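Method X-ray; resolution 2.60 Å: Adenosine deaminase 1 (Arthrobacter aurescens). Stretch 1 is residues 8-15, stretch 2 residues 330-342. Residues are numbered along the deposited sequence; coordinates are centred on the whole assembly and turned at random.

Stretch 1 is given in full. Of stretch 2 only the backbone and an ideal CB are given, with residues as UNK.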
# COMPACT_ATOMS: atom_id res chain seq x y z
N THR A 8 -7.97 -17.80 -22.46
CA THR A 8 -8.43 -16.55 -21.86
C THR A 8 -9.03 -16.75 -20.46
O THR A 8 -9.62 -17.80 -20.17
CB THR A 8 -9.46 -15.83 -22.76
OG1 THR A 8 -10.69 -16.56 -22.78
CG2 THR A 8 -8.93 -15.70 -24.19
N THR A 9 -8.88 -15.75 -19.60
CA THR A 9 -9.45 -15.81 -18.25
C THR A 9 -10.02 -14.45 -17.84
O THR A 9 -9.57 -13.41 -18.33
CB THR A 9 -8.40 -16.29 -17.20
OG1 THR A 9 -9.03 -16.50 -15.93
CG2 THR A 9 -7.27 -15.27 -17.04
N SER A 10 -11.01 -14.46 -16.96
CA SER A 10 -11.53 -13.22 -16.38
C SER A 10 -11.18 -13.15 -14.90
O SER A 10 -11.61 -12.22 -14.20
CB SER A 10 -13.04 -13.11 -16.57
OG SER A 10 -13.36 -12.83 -17.92
N THR A 11 -10.41 -14.12 -14.42
CA THR A 11 -10.00 -14.17 -13.03
C THR A 11 -8.68 -13.44 -12.82
O THR A 11 -7.91 -13.25 -13.77
CB THR A 11 -9.85 -15.62 -12.55
OG1 THR A 11 -8.74 -16.24 -13.22
CG2 THR A 11 -11.12 -16.41 -12.84
N ALA A 12 -8.42 -13.02 -11.59
CA ALA A 12 -7.18 -12.36 -11.24
C ALA A 12 -6.13 -13.41 -10.93
O ALA A 12 -6.47 -14.53 -10.55
CB ALA A 12 -7.39 -11.45 -10.04
N PRO A 13 -4.85 -13.04 -11.08
CA PRO A 13 -3.72 -13.95 -10.83
C PRO A 13 -3.41 -14.03 -9.34
O PRO A 13 -3.83 -13.14 -8.60
CB PRO A 13 -2.55 -13.27 -11.54
CG PRO A 13 -3.12 -12.04 -12.23
CD PRO A 13 -4.39 -11.72 -11.52
N PRO A 14 -2.68 -15.06 -8.92
CA PRO A 14 -2.18 -15.11 -7.54
C PRO A 14 -1.10 -14.06 -7.39
O PRO A 14 -0.11 -14.13 -8.11
CB PRO A 14 -1.55 -16.51 -7.44
CG PRO A 14 -1.99 -17.24 -8.66
CD PRO A 14 -2.23 -16.21 -9.71
N VAL A 15 -1.28 -13.09 -6.50
CA VAL A 15 -0.31 -12.00 -6.37
C VAL A 15 0.09 -11.77 -4.93
O VAL A 15 -0.47 -12.36 -4.00
CB VAL A 15 -0.88 -10.66 -6.89
CG1 VAL A 15 -1.36 -10.80 -8.33
CG2 VAL A 15 -2.00 -10.17 -5.98
N UNK A 330 5.13 -20.61 -8.25
CA UNK A 330 4.64 -21.79 -8.95
C UNK A 330 3.14 -21.69 -9.21
O UNK A 330 2.62 -22.28 -10.15
CB UNK A 330 4.95 -23.05 -8.15
N UNK A 331 2.48 -20.97 -8.36
CA UNK A 331 1.11 -20.69 -8.45
C UNK A 331 0.79 -19.78 -9.59
O UNK A 331 -0.21 -19.95 -10.18
CB UNK A 331 0.61 -20.09 -7.13
N UNK A 332 1.66 -18.84 -9.91
CA UNK A 332 1.38 -17.98 -11.01
C UNK A 332 1.63 -18.63 -12.33
O UNK A 332 0.90 -18.40 -13.26
CB UNK A 332 2.21 -16.70 -10.90
N UNK A 333 2.63 -19.50 -12.36
CA UNK A 333 2.82 -20.46 -13.41
C UNK A 333 1.64 -21.37 -13.69
O UNK A 333 1.31 -21.58 -14.80
CB UNK A 333 4.04 -21.32 -13.07
N UNK A 334 1.00 -21.91 -12.68
CA UNK A 334 -0.19 -22.65 -12.90
C UNK A 334 -1.29 -21.79 -13.42
O UNK A 334 -1.95 -22.15 -14.32
CB UNK A 334 -0.63 -23.35 -11.61
N UNK A 335 -1.50 -20.64 -12.84
CA UNK A 335 -2.58 -19.76 -13.27
C UNK A 335 -2.48 -19.44 -14.76
O UNK A 335 -3.48 -19.44 -15.47
CB UNK A 335 -2.56 -18.47 -12.45
N UNK A 336 -1.26 -19.18 -15.23
CA UNK A 336 -1.03 -18.88 -16.64
C UNK A 336 -1.39 -20.05 -17.54
O UNK A 336 -2.07 -19.88 -18.55
CB UNK A 336 0.43 -18.49 -16.86
N UNK A 337 -0.99 -21.24 -17.15
CA UNK A 337 -1.25 -22.41 -17.93
C UNK A 337 -2.69 -22.76 -17.98
O UNK A 337 -3.16 -23.24 -18.95
CB UNK A 337 -0.45 -23.60 -17.39
N UNK A 338 -3.37 -22.53 -16.89
CA UNK A 338 -4.78 -22.75 -16.84
C UNK A 338 -5.59 -21.66 -17.53
O UNK A 338 -6.73 -21.82 -17.80
CB UNK A 338 -5.22 -22.88 -15.38
N UNK A 339 -4.96 -20.55 -17.81
CA UNK A 339 -5.63 -19.34 -18.16
C UNK A 339 -5.43 -18.90 -19.58
O UNK A 339 -5.93 -17.90 -19.95
CB UNK A 339 -5.18 -18.22 -17.22
N UNK A 340 -4.69 -19.62 -20.38
CA UNK A 340 -4.56 -19.21 -21.76
C UNK A 340 -5.35 -20.13 -22.63
O UNK A 340 -5.56 -21.27 -22.28
CB UNK A 340 -3.09 -19.18 -22.20
N UNK A 341 -5.79 -19.59 -23.77
CA UNK A 341 -6.65 -20.30 -24.72
C UNK A 341 -5.96 -21.43 -25.40
O UNK A 341 -4.94 -21.24 -25.96
CB UNK A 341 -7.19 -19.34 -25.78
N UNK A 342 -6.55 -22.59 -25.36
CA UNK A 342 -5.95 -23.77 -25.98
C UNK A 342 -5.55 -23.55 -27.43
O UNK A 342 -6.31 -23.02 -28.21
CB UNK A 342 -6.92 -24.95 -25.90

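Position 330 opens the visible helix with nothing of stretch 1 within 5.5 Å of its ideal CB; stretch 1 asks nothing of it, and the helical backbone is the one visible demand, so a polar residue suits, and Asp-330 is deposited.

At 331 the CA-to-CB bond points toward stretch 1, and the ideal CB lies 4.2 Å from Pro-14 CG. A proline ring offers hydrocarbon and no donor, so an aliphatic residue or a long chain with methylenes to lay there would do. The residue is Glu-331: its OE2 comes within 4.0 Å of Pro-14 CB and takes a hydrogen bond elsewhere in the structure, while its backbone O sits 3.6 Å from Pro-14 CG.

Position 332 looks sideways, its ideal CB 4.4 Å from Pro-14 O. A compact apolar side chain fits beside the proline; Val-332 meets it loosely, CB to Pro-14 CD at 4.4 Å.

Positions 333 and 334 have open space before them, suiting polar residues. They are Thr-333, whose bond points away, and Glu-334, whose end leads away.

Position 335 is the centre of the contact. Its bond points toward stretch 1, with the ideal CB 3.6 Å from Pro-14 CD and 4.9 Å from Pro-13 CA. Prolines favour a flat partner, and Thr-11 OG1 farther along could accept a hydrogen bond; a large side chain is invited, preferably aromatic, with a donor an advantage. Trp-335 answers both calls. With chi1 in t, its ring lies under Pro-13, whose CB stands 3.7 Å from the centroid of the Trp-335 six-membered ring, almost on the normal, a CH-pi contact. At the ring edge, Trp-335 NE1 donates to Thr-11 OG1 at 3.2 Å, nearly straight. Thr-11 OG1 also shares a hydrogen bond with Thr-9 OG1 at 2.7 Å, while Thr-9 CG2 packs 3.5 Å from Trp-335 CZ2.

Positions 336, 337 and 338 find nothing of stretch 1 near their ideal CB atoms, leaving the choice wide: Val-336, Lys-337 and Ala-338.

At 339 the ideal CB is just 3.6 Å from Thr-9 CG2, which favours a small residue such as alanine, serine or cysteine. Ser-339 fits, its OG 3.3 Å from Thr-9 CB; its backbone O accepts a weak hydrogen bond from Thr-8 N at 3.2 Å.

Position 340 has extended angles and a bond pointing away, so a beta-branched residue is comfortable; the side chain of Val-340 stays clear of stretch 1, and only its backbone comes near, C to Thr-8 N at 3.5 Å.

At 341 the ideal CB is 3.7 Å from Thr-8 N, a donor, so a short acceptor such as serine, threonine or aspartate would suit. Thr-341 OG1 accepts from Thr-8 N at 3.1 Å.

Position 342 is unconstrained by stretch 1, and its phi of -52° admits proline: Pro-342.

Stretch 2 330-342: DEVTEWVKASVTP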
# COMPACT_ATOMS: atom_id res chain seq x y z
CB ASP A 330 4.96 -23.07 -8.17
CG ASP A 330 6.39 -23.53 -8.37
OD1 ASP A 330 7.02 -23.11 -9.36
OD2 ASP A 330 6.89 -24.31 -7.53
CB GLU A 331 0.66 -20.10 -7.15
CG GLU A 331 -0.14 -21.01 -6.35
CD GLU A 331 -0.40 -20.55 -4.97
OE1 GLU A 331 -0.06 -21.24 -4.04
OE2 GLU A 331 -0.98 -19.52 -4.81
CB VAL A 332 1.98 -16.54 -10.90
CG1 VAL A 332 2.84 -16.36 -9.83
CG2 VAL A 332 2.56 -16.07 -12.13
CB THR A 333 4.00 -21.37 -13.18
OG1 THR A 333 5.17 -20.62 -12.92
CG2 THR A 333 4.23 -22.19 -14.39
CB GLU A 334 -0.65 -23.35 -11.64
CG GLU A 334 0.05 -24.62 -11.35
CD GLU A 334 0.41 -25.44 -12.56
OE1 GLU A 334 -0.49 -26.00 -13.20
OE2 GLU A 334 1.60 -25.54 -12.85
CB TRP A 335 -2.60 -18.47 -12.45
CG TRP A 335 -3.63 -17.49 -12.91
CD1 TRP A 335 -4.96 -17.51 -12.62
CD2 TRP A 335 -3.42 -16.35 -13.75
NE1 TRP A 335 -5.59 -16.45 -13.22
CE2 TRP A 335 -4.67 -15.72 -13.92
CE3 TRP A 335 -2.29 -15.80 -14.37
CZ2 TRP A 335 -4.82 -14.56 -14.69
CZ3 TRP A 335 -2.45 -14.65 -15.13
CH2 TRP A 335 -3.70 -14.05 -15.29
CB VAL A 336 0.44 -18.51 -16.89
CG1 VAL A 336 0.70 -18.33 -18.37
CG2 VAL A 336 0.79 -17.25 -16.12
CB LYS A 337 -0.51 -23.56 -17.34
CG LYS A 337 0.87 -23.62 -17.69
CD LYS A 337 1.47 -24.71 -16.99
CE LYS A 337 2.92 -24.54 -16.92
NZ LYS A 337 3.57 -25.83 -16.93
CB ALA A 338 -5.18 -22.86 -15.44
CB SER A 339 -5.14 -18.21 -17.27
OG SER A 339 -5.90 -18.14 -16.11
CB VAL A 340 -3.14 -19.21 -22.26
CG1 VAL A 340 -2.31 -18.22 -21.51
CG2 VAL A 340 -2.56 -20.59 -22.27
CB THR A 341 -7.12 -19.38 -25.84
OG1 THR A 341 -7.07 -18.04 -25.41
CG2 THR A 341 -8.51 -19.73 -26.27
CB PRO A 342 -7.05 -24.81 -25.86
CG PRO A 342 -7.86 -24.38 -24.77
CD PRO A 342 -7.80 -22.91 -24.67
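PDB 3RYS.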